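Local structure of PbSGBP-B lipoprotein (Prevotella bryantii B14, 6D2Y) at residues 315-320 with 448-452; 323-327 with 443-449; 244-248 with 258-263; 310-316 with 453-459. The protein probably binds polysaccharide at the cell surface as a lipoprotein encoded in a polysaccharide utilization locus, and holds a magnesium ion in its probable glycan-binding domain. One frame throughout, in Å; residues are numbered along the deposited sequence.

Contact 1. Residues 315-320 with 448-452; sequences FEMLIP and IIKID. With MG (magnesium ion), chain B.
Lys450, Leu318 and Asp452 lose the most area in this antiparallel pairing of strand 315-318 with strand 449-452, both in beta conformation, axes 4.7 Å apart at closest, directions 155° apart. Lys450 and Leu318 form a hydrogen-bonded pair (CA-CA 5.0 Å): Leu318 N to Lys450 O and Lys450 N to Leu318 O are both 2.8 Å. The aliphatic stem of Lys450 (chi1 m, then all t) lies beside Leu318, CB to CB 4.1 Å, and carries its amine to Thr252. Asp452 pairs with Glu316 (Glu316 N to Asp452 O 2.8 Å, Asp452 N to Glu316 O 3.0 Å); its carboxylate, chi1 t, offers magnesium two oxygens, OD1 (2.4 Å) and OD2 (2.5 Å), in a site completed by Asp225, Asp227, Ser255, Asn257 and water. Flexible Met317 (selenomethionine) and branched Ile451 suit the buried apolar face, where Met317 CE meets Ile449 CG2 at 3.4 Å. These neighbouring inner strands of an antiparallel sheet are flanked by strand 393-398 beyond 315-318 and strand 258-261 beyond 449-452.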
loop_
_atom_site.group_PDB
_atom_site.type_symbol
_atom_site.label_atom_id
_atom_site.label_comp_id
_atom_site.label_asym_id
_atom_site.label_seq_id
_atom_site.Cartn_x
_atom_site.Cartn_y
_atom_site.Cartn_z
ATOM N N PHE A 315 -9.106 4.708 1.714
ATOM C CA PHE A 315 -9.955 5.484 2.607
ATOM C C PHE A 315 -9.239 5.627 3.942
ATOM O O PHE A 315 -8.361 4.830 4.281
ATOM C CB PHE A 315 -11.334 4.834 2.799
ATOM C CG PHE A 315 -11.291 3.467 3.433
ATOM C CD1 PHE A 315 -11.178 2.327 2.650
ATOM C CD2 PHE A 315 -11.384 3.321 4.811
ATOM C CE1 PHE A 315 -11.146 1.069 3.230
ATOM C CE2 PHE A 315 -11.351 2.067 5.395
ATOM C CZ PHE A 315 -11.233 0.940 4.603
ATOM N N GLU A 316 -9.623 6.656 4.691
ATOM C CA GLU A 316 -9.152 6.844 6.054
ATOM C C GLU A 316 -10.183 6.291 7.030
ATOM O O GLU A 316 -11.392 6.380 6.799
ATOM C CB GLU A 316 -8.881 8.321 6.351
ATOM C CG GLU A 316 -7.482 8.788 5.968
ATOM C CD GLU A 316 -7.310 8.963 4.470
ATOM O OE1 GLU A 316 -8.216 9.531 3.829
ATOM O OE2 GLU A 316 -6.267 8.538 3.930
HETATM N N MSE A 317 -9.693 5.718 8.124
HETATM C CA MSE A 317 -10.544 4.953 9.030
HETATM C C MSE A 317 -10.185 5.182 10.496
HETATM O O MSE A 317 -9.009 5.229 10.862
HETATM C CB MSE A 317 -10.444 3.464 8.682
HETATM C CG MSE A 317 -11.235 2.498 9.556
HETATM SE SE MSE A 317 -10.767 0.688 9.002
HETATM C CE MSE A 317 -12.087 -0.372 9.925
ATOM N N LEU A 318 -11.210 5.331 11.332
ATOM C CA LEU A 318 -11.037 5.501 12.767
ATOM C C LEU A 318 -11.845 4.437 13.489
ATOM O O LEU A 318 -13.046 4.286 13.237
ATOM C CB LEU A 318 -11.478 6.900 13.224
ATOM C CG LEU A 318 -10.895 7.458 14.531
ATOM C CD1 LEU A 318 -11.244 8.925 14.681
ATOM C CD2 LEU A 318 -11.370 6.695 15.760
ATOM N N ILE A 319 -11.185 3.707 14.381
ATOM C CA ILE A 319 -11.852 2.797 15.309
ATOM C C ILE A 319 -11.477 3.212 16.725
ATOM O O ILE A 319 -10.299 3.121 17.101
ATOM C CB ILE A 319 -11.470 1.333 15.051
ATOM C CG1 ILE A 319 -11.902 0.893 13.653
ATOM C CG2 ILE A 319 -12.094 0.433 16.105
ATOM C CD1 ILE A 319 -11.653 -0.575 13.394
ATOM N N PRO A 320 -12.427 3.675 17.536
ATOM C CA PRO A 320 -12.096 4.061 18.912
ATOM C C PRO A 320 -11.560 2.880 19.709
ATOM O O PRO A 320 -11.947 1.729 19.498
ATOM C CB PRO A 320 -13.433 4.555 19.475
ATOM C CG PRO A 320 -14.233 4.938 18.272
ATOM C CD PRO A 320 -13.828 3.973 17.200
ATOM N N ILE A 448 -17.137 0.346 16.382
ATOM C CA ILE A 448 -17.434 1.639 15.777
ATOM C C ILE A 448 -16.358 1.903 14.736
ATOM O O ILE A 448 -15.170 1.995 15.073
ATOM C CB ILE A 448 -17.478 2.771 16.814
ATOM C CG1 ILE A 448 -18.732 2.652 17.686
ATOM C CG2 ILE A 448 -17.433 4.125 16.117
ATOM C CD1 ILE A 448 -19.025 3.891 18.519
ATOM N N ILE A 449 -16.766 2.009 13.477
ATOM C CA ILE A 449 -15.849 2.224 12.365
ATOM C C ILE A 449 -16.274 3.495 11.654
ATOM O O ILE A 449 -17.341 3.543 11.029
ATOM C CB ILE A 449 -15.822 1.037 11.394
ATOM C CG1 ILE A 449 -15.263 -0.203 12.087
ATOM C CG2 ILE A 449 -15.031 1.392 10.144
ATOM C CD1 ILE A 449 -15.529 -1.484 11.338
ATOM N N LYS A 450 -15.444 4.524 11.747
ATOM C CA LYS A 450 -15.677 5.777 11.053
ATOM C C LYS A 450 -14.817 5.811 9.800
ATOM O O LYS A 450 -13.616 5.541 9.858
ATOM C CB LYS A 450 -15.381 6.963 11.967
ATOM C CG LYS A 450 -16.209 6.926 13.241
ATOM C CD LYS A 450 -15.977 8.139 14.124
ATOM C CE LYS A 450 -16.865 8.076 15.359
ATOM N NZ LYS A 450 -16.564 9.175 16.313
ATOM N N ILE A 451 -15.438 6.122 8.669
ATOM C CA ILE A 451 -14.776 6.076 7.374
ATOM C C ILE A 451 -14.939 7.428 6.703
ATOM O O ILE A 451 -16.008 8.045 6.772
ATOM C CB ILE A 451 -15.352 4.942 6.497
ATOM C CG1 ILE A 451 -14.979 3.584 7.085
ATOM C CG2 ILE A 451 -14.865 5.054 5.061
ATOM C CD1 ILE A 451 -15.722 2.416 6.470
ATOM N N ASP A 452 -13.870 7.899 6.069
ATOM C CA ASP A 452 -13.952 9.090 5.242
ATOM C C ASP A 452 -12.927 8.962 4.121
ATOM O O ASP A 452 -11.983 8.175 4.203
ATOM C CB ASP A 452 -13.742 10.361 6.085
ATOM C CG ASP A 452 -13.900 11.634 5.278
ATOM O OD1 ASP A 452 -13.128 12.589 5.506
ATOM O OD2 ASP A 452 -14.789 11.673 4.405
HETATM MG MG MG B . -14.915 14.133 5.071
HETATM O O HOH W 1 -13.337 14.518 3.877
#

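Contact 2. Residues 323-327 with 443-449; sequences AGWGA and VECTPII
Trp325 lays one face of its indole against Ile449, whose CD1 stands 3.9 Å from the centroid of the five-membered ring, 22° off its normal: a CH-pi contact, with CD1 to Trp325 CD2 at 3.6 Å. A broad flat ring and a branched aliphatic chain suit this buried place; chi1 t and chi2 33° set the indole, and Trp325 CB also touches Pro447 CB at 3.9 Å. Both segments are irregular, the second running into strand 449-458, and their end-to-end directions lie 123° apart. The CA atoms are nearest at Trp325 and Pro447 (4.7 Å), then at Ala327 and Val443 (5.5 Å). Ile448 N gives a weak bond to Ala323 O at 3.3 Å, Val443 N reaches Gly326 O at 3.3 Å, and Gly326 N donates to Cys445 SG at 3.6 Å, the thiol being set by chi1 p. Water 2 bridges Gly324 O (2.5 Å) and Thr446 N (3.0 Å). Glycine suits position 326, where the chain leaves the extended form (phi/psi -127°/2°), since a CB there would clash with Val443 CG2; small Ala323 lets its CB approach Ile448 CB to 3.7 Å. Two loops of the beta sandwich are thus joined, the first linking strands 311-318 and 330-335, while Trp325 and Ile449 both pack on Met317, Met330 and Leu428 of strands 311-318, 330-335 and 423-428.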
loop_
_atom_site.group_PDB
_atom_site.type_symbol
_atom_site.label_atom_id
_atom_site.label_comp_id
_atom_site.label_asym_id
_atom_site.label_seq_id
_atom_site.Cartn_x
_atom_site.Cartn_y
_atom_site.Cartn_z
ATOM N N ALA A 323 -14.092 0.820 21.356
ATOM C CA ALA A 323 -15.064 0.223 20.447
ATOM C C ALA A 323 -14.328 -0.617 19.402
ATOM O O ALA A 323 -14.448 -0.413 18.197
ATOM C CB ALA A 323 -15.927 1.298 19.792
ATOM N N GLY A 324 -13.558 -1.590 19.880
ATOM C CA GLY A 324 -12.734 -2.383 18.990
ATOM C C GLY A 324 -13.553 -3.233 18.036
ATOM O O GLY A 324 -14.692 -3.611 18.311
ATOM N N TRP A 325 -12.945 -3.533 16.892
ATOM C CA TRP A 325 -13.554 -4.333 15.835
ATOM C C TRP A 325 -12.844 -5.679 15.806
ATOM O O TRP A 325 -11.695 -5.772 15.360
ATOM C CB TRP A 325 -13.447 -3.616 14.491
ATOM C CG TRP A 325 -13.917 -4.419 13.318
ATOM C CD1 TRP A 325 -14.926 -5.337 13.301
ATOM C CD2 TRP A 325 -13.394 -4.371 11.986
ATOM N NE1 TRP A 325 -15.064 -5.866 12.039
ATOM C CE2 TRP A 325 -14.136 -5.288 11.213
ATOM C CE3 TRP A 325 -12.371 -3.642 11.372
ATOM C CZ2 TRP A 325 -13.886 -5.495 9.858
ATOM C CZ3 TRP A 325 -12.126 -3.850 10.026
ATOM C CH2 TRP A 325 -12.881 -4.767 9.284
ATOM N N GLY A 326 -13.524 -6.719 16.280
ATOM C CA GLY A 326 -12.893 -8.015 16.417
ATOM C C GLY A 326 -13.640 -9.157 15.761
ATOM O O GLY A 326 -13.214 -10.312 15.854
ATOM N N ALA A 327 -14.755 -8.862 15.099
ATOM C CA ALA A 327 -15.503 -9.908 14.418
ATOM C C ALA A 327 -16.204 -9.311 13.209
ATOM O O ALA A 327 -16.415 -8.100 13.120
ATOM C CB ALA A 327 -16.519 -10.579 15.349
ATOM N N VAL A 443 -14.401 -12.500 17.962
ATOM C CA VAL A 443 -14.844 -12.307 19.338
ATOM C C VAL A 443 -15.981 -11.295 19.337
ATOM O O VAL A 443 -15.988 -10.352 18.536
ATOM C CB VAL A 443 -13.687 -11.854 20.256
ATOM C CG1 VAL A 443 -12.495 -12.787 20.105
ATOM C CG2 VAL A 443 -13.278 -10.420 19.956
ATOM N N GLU A 444 -16.957 -11.511 20.216
ATOM C CA GLU A 444 -18.099 -10.610 20.298
ATOM C C GLU A 444 -17.633 -9.209 20.669
ATOM O O GLU A 444 -16.781 -9.032 21.545
ATOM C CB GLU A 444 -19.110 -11.127 21.322
ATOM C CG GLU A 444 -20.406 -10.342 21.377
ATOM C CD GLU A 444 -21.321 -10.815 22.489
ATOM O OE1 GLU A 444 -20.807 -11.183 23.567
ATOM O OE2 GLU A 444 -22.553 -10.823 22.284
ATOM N N CYS A 445 -18.188 -8.208 19.992
ATOM C CA CYS A 445 -17.708 -6.844 20.144
ATOM C C CYS A 445 -18.857 -5.872 19.914
ATOM O O CYS A 445 -19.981 -6.262 19.583
ATOM C CB CYS A 445 -16.553 -6.560 19.177
ATOM S SG CYS A 445 -16.857 -7.078 17.468
ATOM N N THR A 446 -18.557 -4.590 20.107
ATOM C CA THR A 446 -19.451 -3.485 19.772
ATOM C C THR A 446 -18.619 -2.493 18.973
ATOM O O THR A 446 -18.162 -1.473 19.507
ATOM C CB THR A 446 -20.048 -2.838 21.023
ATOM O OG1 THR A 446 -18.991 -2.412 21.893
ATOM C CG2 THR A 446 -20.942 -3.825 21.763
ATOM N N PRO A 447 -18.392 -2.764 17.692
ATOM C CA PRO A 447 -17.424 -1.973 16.931
ATOM C C PRO A 447 -18.003 -0.663 16.425
ATOM O O PRO A 447 -19.186 -0.556 16.093
ATOM C CB PRO A 447 -17.066 -2.899 15.764
ATOM C CG PRO A 447 -18.323 -3.671 15.530
ATOM C CD PRO A 447 -18.989 -3.839 16.878
ATOM N N ILE A 448 -17.137 0.346 16.382
ATOM C CA ILE A 448 -17.434 1.639 15.777
ATOM C C ILE A 448 -16.358 1.903 14.736
ATOM O O ILE A 448 -15.170 1.995 15.073
ATOM C CB ILE A 448 -17.478 2.771 16.814
ATOM C CG1 ILE A 448 -18.732 2.652 17.686
ATOM C CG2 ILE A 448 -17.433 4.125 16.117
ATOM C CD1 ILE A 448 -19.025 3.891 18.519
ATOM N N ILE A 449 -16.766 2.009 13.477
ATOM C CA ILE A 449 -15.849 2.224 12.365
ATOM C C ILE A 449 -16.274 3.495 11.654
ATOM O O ILE A 449 -17.341 3.543 11.029
ATOM C CB ILE A 449 -15.822 1.037 11.394
ATOM C CG1 ILE A 449 -15.263 -0.203 12.087
ATOM C CG2 ILE A 449 -15.031 1.392 10.144
ATOM C CD1 ILE A 449 -15.529 -1.484 11.338
HETATM O O HOH W 2 -15.762 -3.575 20.621
#

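Contact 3. Residues 244-248 with 258-263; sequences DRIIQ and YMQIGN
Arg245 opens the contact, its CB 4.0 Å from SE of Met259, a selenomethionine, and its CD 3.7 Å from Gln260 O. With chi1 m, chi2 m and chi3 p, the side chain bends back so that NE reaches water 3 (2.9 Å), which also accepts from Ile246 N (2.8 Å) and donates to Gln260 O (2.5 Å); the guanidinium continues to Ser279 O. Ile246 O then accepts from Gln260 N at 2.9 Å. Ile246 CD1 lies 3.8 Å from Gln260 NE2, which bonds Gly262 O at 2.7 Å, just after the strand, where the positive phi of Gly262 favours glycine. Ile247, opposite Met259 in a non-hydrogen-bonded pair (CA-CA 4.5 Å), packs CG1 on Met259 CG at 4.1 Å. Gln248 closes the pairing: Gln248 N to Tyr258 O is 3.1 Å and Tyr258 N to Gln248 O 2.7 Å. Chi1 p in both residues brings Gln248 NE2 to Tyr258 OH (3.0 Å), a hydroxyl also bonded to Asp250. The strand axes approach to 4.8 Å with directions 150° apart. This is an antiparallel beta hairpin with a long connection, and that connection supplies Ser255 and Asn257 to the magnesium site.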
loop_
_atom_site.group_PDB
_atom_site.type_symbol
_atom_site.label_atom_id
_atom_site.label_comp_id
_atom_site.label_asym_id
_atom_site.label_seq_id
_atom_site.Cartn_x
_atom_site.Cartn_y
_atom_site.Cartn_z
ATOM N N ASP A 244 -29.650 3.262 5.888
ATOM C CA ASP A 244 -28.882 4.498 5.927
ATOM C C ASP A 244 -27.942 4.513 7.125
ATOM O O ASP A 244 -28.318 4.128 8.236
ATOM C CB ASP A 244 -29.821 5.702 5.990
ATOM C CG ASP A 244 -30.935 5.627 4.971
ATOM O OD1 ASP A 244 -30.657 5.265 3.810
ATOM O OD2 ASP A 244 -32.092 5.934 5.330
ATOM N N ARG A 245 -26.719 4.976 6.896
ATOM C CA ARG A 245 -25.698 5.014 7.928
ATOM C C ARG A 245 -25.478 6.442 8.407
ATOM O O ARG A 245 -25.812 7.415 7.725
ATOM C CB ARG A 245 -24.383 4.417 7.416
ATOM C CG ARG A 245 -24.459 2.929 7.113
ATOM C CD ARG A 245 -24.121 2.081 8.334
ATOM N NE ARG A 245 -25.161 2.132 9.359
ATOM C CZ ARG A 245 -26.279 1.413 9.327
ATOM N NH1 ARG A 245 -26.511 0.582 8.319
ATOM N NH2 ARG A 245 -27.166 1.524 10.307
ATOM N N ILE A 246 -24.914 6.550 9.610
ATOM C CA ILE A 246 -24.600 7.851 10.185
ATOM C C ILE A 246 -23.572 8.560 9.318
ATOM O O ILE A 246 -22.551 7.977 8.931
ATOM C CB ILE A 246 -24.093 7.684 11.625
ATOM C CG1 ILE A 246 -25.181 7.071 12.510
ATOM C CG2 ILE A 246 -23.621 9.015 12.182
ATOM C CD1 ILE A 246 -24.771 6.920 13.960
ATOM N N ILE A 247 -23.843 9.823 9.000
ATOM C CA ILE A 247 -22.905 10.687 8.291
ATOM C C ILE A 247 -22.941 12.033 9.003
ATOM O O ILE A 247 -23.940 12.755 8.917
ATOM C CB ILE A 247 -23.246 10.848 6.801
ATOM C CG1 ILE A 247 -23.428 9.479 6.134
ATOM C CG2 ILE A 247 -22.165 11.649 6.093
ATOM C CD1 ILE A 247 -23.290 9.498 4.622
ATOM N N GLN A 248 -21.869 12.364 9.716
ATOM C CA GLN A 248 -21.859 13.551 10.561
ATOM C C GLN A 248 -20.424 14.026 10.725
ATOM O O GLN A 248 -19.475 13.378 10.277
ATOM C CB GLN A 248 -22.486 13.263 11.926
ATOM C CG GLN A 248 -21.701 12.242 12.738
ATOM C CD GLN A 248 -22.464 11.738 13.942
ATOM O OE1 GLN A 248 -23.655 12.009 14.093
ATOM N NE2 GLN A 248 -21.783 10.997 14.805
ATOM N N TYR A 258 -17.884 12.410 8.283
ATOM C CA TYR A 258 -17.424 11.043 8.122
ATOM C C TYR A 258 -18.636 10.125 8.103
ATOM O O TYR A 258 -19.733 10.501 8.522
ATOM C CB TYR A 258 -16.465 10.624 9.247
ATOM C CG TYR A 258 -17.073 10.738 10.629
ATOM C CD1 TYR A 258 -16.861 11.868 11.409
ATOM C CD2 TYR A 258 -17.869 9.724 11.148
ATOM C CE1 TYR A 258 -17.421 11.980 12.671
ATOM C CE2 TYR A 258 -18.436 9.831 12.402
ATOM C CZ TYR A 258 -18.206 10.958 13.161
ATOM O OH TYR A 258 -18.767 11.057 14.412
HETATM N N MSE A 259 -18.423 8.909 7.624
HETATM C CA MSE A 259 -19.465 7.894 7.639
HETATM C C MSE A 259 -19.118 6.852 8.693
HETATM O O MSE A 259 -17.965 6.438 8.802
HETATM C CB MSE A 259 -19.621 7.279 6.247
HETATM C CG MSE A 259 -20.783 6.319 6.064
HETATM SE SE MSE A 259 -20.443 4.518 6.711
HETATM C CE MSE A 259 -19.202 3.950 5.333
ATOM N N GLN A 260 -20.106 6.442 9.483
ATOM C CA GLN A 260 -19.872 5.589 10.639
ATOM C C GLN A 260 -20.639 4.283 10.497
ATOM O O GLN A 260 -21.850 4.290 10.249
ATOM C CB GLN A 260 -20.278 6.292 11.936
ATOM C CG GLN A 260 -20.132 5.419 13.175
ATOM C CD GLN A 260 -20.565 6.131 14.440
ATOM O OE1 GLN A 260 -20.065 7.207 14.769
ATOM N NE2 GLN A 260 -21.487 5.519 15.170
ATOM N N ILE A 261 -19.927 3.171 10.659
ATOM C CA ILE A 261 -20.521 1.841 10.709
ATOM C C ILE A 261 -20.518 1.379 12.159
ATOM O O ILE A 261 -19.484 1.444 12.837
ATOM C CB ILE A 261 -19.756 0.854 9.811
ATOM C CG1 ILE A 261 -19.756 1.331 8.358
ATOM C CG2 ILE A 261 -20.344 -0.542 9.920
ATOM C CD1 ILE A 261 -18.943 0.447 7.434
ATOM N N GLY A 262 -21.670 0.917 12.639
ATOM C CA GLY A 262 -21.810 0.552 14.031
ATOM C C GLY A 262 -22.006 1.768 14.918
ATOM O O GLY A 262 -21.963 2.920 14.483
ATOM N N ASN A 263 -22.228 1.495 16.200
ATOM C CA ASN A 263 -22.440 2.549 17.181
ATOM C C ASN A 263 -22.170 1.980 18.566
ATOM O O ASN A 263 -21.932 0.781 18.732
ATOM C CB ASN A 263 -23.856 3.130 17.085
ATOM C CG ASN A 263 -23.921 4.583 17.521
ATOM O OD1 ASN A 263 -22.962 5.121 18.078
ATOM N ND2 ASN A 263 -25.057 5.225 17.269
HETATM O O HOH W 3 -24.261 4.301 11.068
#

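Contact 4. Residues 310-316 with 453-459; sequences NKSLKFE and NIRVVPN
Strands 311-316 and 453-458 form a twisted antiparallel pair of the beta sandwich, axes 4.5 Å apart at closest and directions 148° apart. Backbone hydrogen bonds fix the register: Ser312 N to Val457 O 2.7 Å and Val457 N to Ser312 O 2.8 Å, then Lys314 N to Arg455 O and Arg455 N to Lys314 O, both 2.7 Å; Asn459 N to Asn310 O (2.8 Å) closes the end. Asn453, with left-handed phi/psi of 65°/49°, forms with Ile454 a G1 beta bulge against Phe224 of the neighbouring strand 222-224; asparagine tolerates that conformation well. Apolar contacts gather on the face of Leu313: Leu313 CD1 meets Ile454 CG2 at 3.9 Å, and Phe315 CB meets Ile454 CG1 at 4.0 Å. The other face carries Lys314 and Arg455 beside Ser312 and Val457. Lys314 CD packs on Val457 CG1 at 3.6 Å, its ammonium, like Arg455, salt-bridging Glu141. Arg455, chi1 p, lays its guanidinium face over Lys314 CB and grips Glu316, itself bonded to Thr394, in a two-pronged salt bridge: Arg455 NH1 to Glu316 OE1 3.0 Å and Arg455 NH2 to Glu316 OE2 3.1 Å. Glu316 OE1 also accepts from Asn453 ND2 at 3.1 Å.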
loop_
_atom_site.group_PDB
_atom_site.type_symbol
_atom_site.label_atom_id
_atom_site.label_comp_id
_atom_site.label_asym_id
_atom_site.label_seq_id
_atom_site.Cartn_x
_atom_site.Cartn_y
_atom_site.Cartn_z
ATOM N N ASN A 310 -4.403 -1.845 -12.049
ATOM C CA ASN A 310 -3.297 -1.031 -11.566
ATOM C C ASN A 310 -3.777 0.069 -10.624
ATOM O O ASN A 310 -3.124 1.108 -10.488
ATOM C CB ASN A 310 -2.519 -0.432 -12.739
ATOM C CG ASN A 310 -1.814 -1.487 -13.568
ATOM O OD1 ASN A 310 -1.515 -2.581 -13.083
ATOM N ND2 ASN A 310 -1.547 -1.165 -14.825
ATOM N N LYS A 311 -4.912 -0.147 -9.963
ATOM C CA LYS A 311 -5.497 0.858 -9.090
ATOM C C LYS A 311 -5.939 0.207 -7.787
ATOM O O LYS A 311 -6.088 -1.013 -7.695
ATOM C CB LYS A 311 -6.677 1.567 -9.764
ATOM C CG LYS A 311 -6.287 2.829 -10.514
ATOM C CD LYS A 311 -7.133 3.011 -11.764
ATOM C CE LYS A 311 -6.860 4.350 -12.428
ATOM N NZ LYS A 311 -7.527 4.457 -13.754
ATOM N N SER A 312 -6.143 1.048 -6.775
ATOM C CA SER A 312 -6.479 0.584 -5.438
ATOM C C SER A 312 -7.572 1.460 -4.848
ATOM O O SER A 312 -7.647 2.660 -5.123
ATOM C CB SER A 312 -5.255 0.600 -4.509
ATOM O OG SER A 312 -4.240 -0.268 -4.978
ATOM N N LEU A 313 -8.419 0.843 -4.028
ATOM C CA LEU A 313 -9.388 1.571 -3.224
ATOM C C LEU A 313 -8.726 2.002 -1.921
ATOM O O LEU A 313 -8.083 1.190 -1.246
ATOM C CB LEU A 313 -10.616 0.704 -2.940
ATOM C CG LEU A 313 -11.745 1.333 -2.121
ATOM C CD1 LEU A 313 -12.671 2.169 -2.997
ATOM C CD2 LEU A 313 -12.521 0.252 -1.389
ATOM N N LYS A 314 -8.871 3.282 -1.577
ATOM C CA LYS A 314 -8.269 3.841 -0.376
ATOM C C LYS A 314 -9.311 4.630 0.400
ATOM O O LYS A 314 -10.270 5.156 -0.173
ATOM C CB LYS A 314 -7.080 4.758 -0.704
ATOM C CG LYS A 314 -5.747 4.050 -0.849
ATOM C CD LYS A 314 -4.626 5.066 -1.009
ATOM C CE LYS A 314 -3.284 4.394 -1.199
ATOM N NZ LYS A 314 -2.219 5.381 -1.521
ATOM N N PHE A 315 -9.106 4.708 1.714
ATOM C CA PHE A 315 -9.955 5.484 2.607
ATOM C C PHE A 315 -9.239 5.627 3.942
ATOM O O PHE A 315 -8.361 4.830 4.281
ATOM C CB PHE A 315 -11.334 4.834 2.799
ATOM C CG PHE A 315 -11.291 3.467 3.433
ATOM C CD1 PHE A 315 -11.178 2.327 2.650
ATOM C CD2 PHE A 315 -11.384 3.321 4.811
ATOM C CE1 PHE A 315 -11.146 1.069 3.230
ATOM C CE2 PHE A 315 -11.351 2.067 5.395
ATOM C CZ PHE A 315 -11.233 0.940 4.603
ATOM N N GLU A 316 -9.623 6.656 4.691
ATOM C CA GLU A 316 -9.152 6.844 6.054
ATOM C C GLU A 316 -10.183 6.291 7.030
ATOM O O GLU A 316 -11.392 6.380 6.799
ATOM C CB GLU A 316 -8.881 8.321 6.351
ATOM C CG GLU A 316 -7.482 8.788 5.968
ATOM C CD GLU A 316 -7.310 8.963 4.470
ATOM O OE1 GLU A 316 -8.216 9.531 3.829
ATOM O OE2 GLU A 316 -6.267 8.538 3.930
ATOM N N ASN A 453 -13.153 9.717 3.048
ATOM C CA ASN A 453 -12.218 9.800 1.929
ATOM C C ASN A 453 -12.078 8.466 1.187
ATOM O O ASN A 453 -10.973 8.007 0.890
ATOM C CB ASN A 453 -10.858 10.333 2.376
ATOM C CG ASN A 453 -10.961 11.699 3.045
ATOM O OD1 ASN A 453 -11.763 12.545 2.640
ATOM N ND2 ASN A 453 -10.132 11.930 4.054
ATOM N N ILE A 454 -13.218 7.871 0.845
ATOM C CA ILE A 454 -13.232 6.698 -0.021
ATOM C C ILE A 454 -12.866 7.135 -1.433
ATOM O O ILE A 454 -13.569 7.942 -2.048
ATOM C CB ILE A 454 -14.605 6.014 0.010
ATOM C CG1 ILE A 454 -15.043 5.738 1.450
ATOM C CG2 ILE A 454 -14.577 4.730 -0.809
ATOM C CD1 ILE A 454 -16.523 5.428 1.582
ATOM N N ARG A 455 -11.767 6.595 -1.960
ATOM C CA ARG A 455 -11.253 7.006 -3.260
ATOM C C ARG A 455 -10.614 5.812 -3.956
ATOM O O ARG A 455 -10.320 4.787 -3.336
ATOM C CB ARG A 455 -10.234 8.146 -3.121
ATOM C CG ARG A 455 -9.031 7.796 -2.246
ATOM C CD ARG A 455 -8.166 9.015 -1.956
ATOM N NE ARG A 455 -7.000 8.691 -1.135
ATOM C CZ ARG A 455 -6.980 8.742 0.195
ATOM N NH1 ARG A 455 -8.065 9.101 0.867
ATOM N NH2 ARG A 455 -5.875 8.432 0.857
ATOM N N VAL A 456 -10.397 5.951 -5.264
ATOM C CA VAL A 456 -9.661 4.968 -6.053
ATOM C C VAL A 456 -8.458 5.660 -6.679
ATOM O O VAL A 456 -8.594 6.721 -7.300
ATOM C CB VAL A 456 -10.546 4.286 -7.118
ATOM C CG1 VAL A 456 -11.154 5.299 -8.078
ATOM C CG2 VAL A 456 -9.738 3.243 -7.880
ATOM N N VAL A 457 -7.283 5.057 -6.510
ATOM C CA VAL A 457 -6.014 5.731 -6.790
ATOM C C VAL A 457 -5.079 4.768 -7.487
ATOM O O VAL A 457 -5.134 3.544 -7.273
ATOM C CB VAL A 457 -5.363 6.251 -5.486
ATOM C CG1 VAL A 457 -4.839 5.098 -4.639
ATOM C CG2 VAL A 457 -4.278 7.290 -5.743
ATOM N N PRO A 458 -4.222 5.279 -8.374
ATOM C CA PRO A 458 -3.239 4.409 -9.026
ATOM C C PRO A 458 -2.320 3.741 -8.014
ATOM O O PRO A 458 -1.957 4.324 -6.991
ATOM C CB PRO A 458 -2.462 5.364 -9.938
ATOM C CG PRO A 458 -3.406 6.475 -10.207
ATOM C CD PRO A 458 -4.237 6.632 -8.969
ATOM N N ASN A 459 -1.946 2.495 -8.317
ATOM C CA ASN A 459 -1.031 1.768 -7.443
ATOM C C ASN A 459 0.340 2.423 -7.404
ATOM O O ASN A 459 1.065 2.291 -6.412
ATOM C CB ASN A 459 -0.920 0.313 -7.898
ATOM C CG ASN A 459 -2.141 -0.502 -7.533
ATOM O OD1 ASN A 459 -3.096 0.019 -6.958
ATOM N ND2 ASN A 459 -2.121 -1.786 -7.871
HETATM O O HOH W 4 -4.047 8.156 -2.045
HETATM O O HOH W 5 -1.753 3.622 -3.955
#

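Contacts 1 and 4 are successive parts of one pairing, strand 311-318 with strand 449-458, sharing Phe315 and Glu316, with centres 15 Å apart. Contact 2, its centre 12 Å from that of contact 1, continues it into loops; the two share Ile448 and Ile449, and Met317 CE touches Trp325 CZ3 at 3.5 Å. Contact 3 adds a hairpin along the other edge of 449-458: Ile451 N lies 2.6 Å from Met259 O, and Ile449 O 2.6 Å from Ile261 N, both probable hydrogen bonds. The magnesium ion, bound by Asp452, lies beside contacts 1, 3 and 4, the nearest side-chain atoms of Asn453 and Tyr258 about 4 and 6 Å away, those of Ile449 about 14 Å.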